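Local atomic coordinates of enoyl-CoA hydratase (Mycobacterium smegmatis, PDB entry 3PE8), a protein that probably catalyses the reversible addition of water to the double bond of enoyl-CoA thioesters, and binds a zinc ion. Residues Ser39-Phe42 with Arg43-Asp47. Residues are numbered along the deposited sequence; the frame is centred on the assembly and turned at random.
Sequences STFF and RALSD
Leu45 overlaps one face of the Phe41 ring with its CG, set above the rim rather than the centre, while its CD1 comes 3.6 Å from Phe41 CE2. The ring comes within range because Phe41 carries CG anti to its own backbone nitrogen (chi1 177°), which swings it along the helix toward the next turn. Leu45 CD1 also approaches the Phe42 ring obliquely and more loosely, 4.3 Å from Phe42 CD1. On the solvent-facing side, Arg43 folds back toward the preceding turn: a bend at chi3 (67°) brings one face of its guanidinium over Thr40 CA and Ser39 O. Water 1 sits in plane at the guanidinium edge, taking a bond from Arg43 NH1 at 3.0 Å and lying 2.7 Å from Ser39 OG, so it ties the two side chains together; Thr40 OG1 meets it only weakly and bonds chiefly to Glu36 O. The backbone bonds that span one turn run from Arg43 N to Ser39 O through to Ser46 N to Phe42 O, the last stretched to 3.3 Å. Leu11, Leu22 and Leu24 of strands 11-16 and 19-24 cover Phe41, Ala44 and Leu45, and Trp138 meets the Phe42 ring edge-to-face. Such a helix, with apolar side chains against the sheet and an exposed arginine on another side, is the crossover of the beta-alpha-beta unit joining strands 19-24 and 56-61 in the crotonase fold.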
loop_
_atom_site.group_PDB
_atom_site.type_symbol
_atom_site.label_atom_id
_atom_site.label_comp_id
_atom_site.label_asym_id
_atom_site.label_seq_id
_atom_site.Cartn_x
_atom_site.Cartn_y
_atom_site.Cartn_z
ATOM N N SER A 39 -5.375 32.779 0.012
ATOM C CA SER A 39 -4.118 33.184 -0.627
ATOM C C SER A 39 -3.114 33.671 0.408
ATOM O O SER A 39 -1.933 33.276 0.412
ATOM C CB SER A 39 -4.374 34.316 -1.616
ATOM O OG SER A 39 -3.160 34.738 -2.236
ATOM N N THR A 40 -3.590 34.576 1.259
ATOM C CA THR A 40 -2.750 35.216 2.268
ATOM C C THR A 40 -2.251 34.190 3.301
ATOM O O THR A 40 -1.066 34.188 3.669
ATOM C CB THR A 40 -3.512 36.384 2.953
ATOM O OG1 THR A 40 -3.912 37.339 1.952
ATOM C CG2 THR A 40 -2.619 37.097 3.971
ATOM N N PHE A 41 -3.148 33.326 3.748
ATOM C CA PHE A 41 -2.789 32.323 4.761
ATOM C C PHE A 41 -1.768 31.325 4.242
ATOM O O PHE A 41 -0.732 31.054 4.878
ATOM C CB PHE A 41 -4.042 31.598 5.241
ATOM C CG PHE A 41 -3.763 30.512 6.228
ATOM C CD1 PHE A 41 -3.334 30.809 7.515
ATOM C CD2 PHE A 41 -3.860 29.179 5.844
ATOM C CE1 PHE A 41 -3.044 29.786 8.412
ATOM C CE2 PHE A 41 -3.571 28.162 6.752
ATOM C CZ PHE A 41 -3.153 28.489 8.028
ATOM N N PHE A 42 -2.041 30.764 3.071
ATOM C CA PHE A 42 -1.148 29.761 2.506
ATOM C C PHE A 42 0.212 30.359 2.183
ATOM O O PHE A 42 1.244 29.709 2.385
ATOM C CB PHE A 42 -1.796 29.001 1.335
ATOM C CG PHE A 42 -2.969 28.135 1.755
ATOM C CD1 PHE A 42 -2.798 27.142 2.715
ATOM C CD2 PHE A 42 -4.242 28.341 1.248
ATOM C CE1 PHE A 42 -3.871 26.371 3.150
ATOM C CE2 PHE A 42 -5.319 27.557 1.691
ATOM C CZ PHE A 42 -5.114 26.553 2.616
ATOM N N ARG A 43 0.240 31.610 1.703
ATOM C CA ARG A 43 1.492 32.315 1.501
ATOM C C ARG A 43 2.245 32.554 2.820
ATOM O O ARG A 43 3.451 32.410 2.881
ATOM C CB ARG A 43 1.263 33.647 0.761
ATOM C CG ARG A 43 2.533 34.453 0.527
ATOM C CD ARG A 43 2.267 35.647 -0.398
ATOM N NE ARG A 43 1.397 36.618 0.283
ATOM C CZ ARG A 43 0.128 36.910 -0.024
ATOM N NH1 ARG A 43 -0.513 36.330 -1.049
ATOM N NH2 ARG A 43 -0.507 37.813 0.714
ATOM N N ALA A 44 1.516 32.905 3.871
ATOM C CA ALA A 44 2.125 33.122 5.183
ATOM C C ALA A 44 2.784 31.853 5.743
ATOM O O ALA A 44 3.858 31.926 6.364
ATOM C CB ALA A 44 1.071 33.690 6.175
ATOM N N LEU A 45 2.178 30.697 5.499
ATOM C CA LEU A 45 2.782 29.420 5.892
ATOM C C LEU A 45 4.111 29.193 5.179
ATOM O O LEU A 45 5.128 28.845 5.810
ATOM C CB LEU A 45 1.824 28.237 5.662
ATOM C CG LEU A 45 0.648 28.095 6.641
ATOM C CD1 LEU A 45 -0.264 26.947 6.191
ATOM C CD2 LEU A 45 1.112 27.923 8.090
ATOM N N SER A 46 4.125 29.427 3.868
ATOM C CA SER A 46 5.323 29.282 3.075
ATOM C C SER A 46 6.389 30.270 3.512
ATOM O O SER A 46 7.582 29.938 3.629
ATOM C CB SER A 46 4.990 29.515 1.599
ATOM O OG SER A 46 4.384 28.344 1.117
ATOM N N ASP A 47 5.964 31.486 3.800
ATOM C CA ASP A 47 6.912 32.520 4.216
ATOM C C ASP A 47 7.536 32.135 5.567
ATOM O O ASP A 47 8.746 32.324 5.777
ATOM C CB ASP A 47 6.232 33.894 4.304
ATOM C CG ASP A 47 6.016 34.567 2.937
ATOM O OD1 ASP A 47 6.572 34.158 1.901
ATOM O OD2 ASP A 47 5.279 35.568 2.911
HETATM O O HOH W 1 -3.346 37.291 -1.323
HETATM O O HOH W 2 2.076 28.350 -0.223
#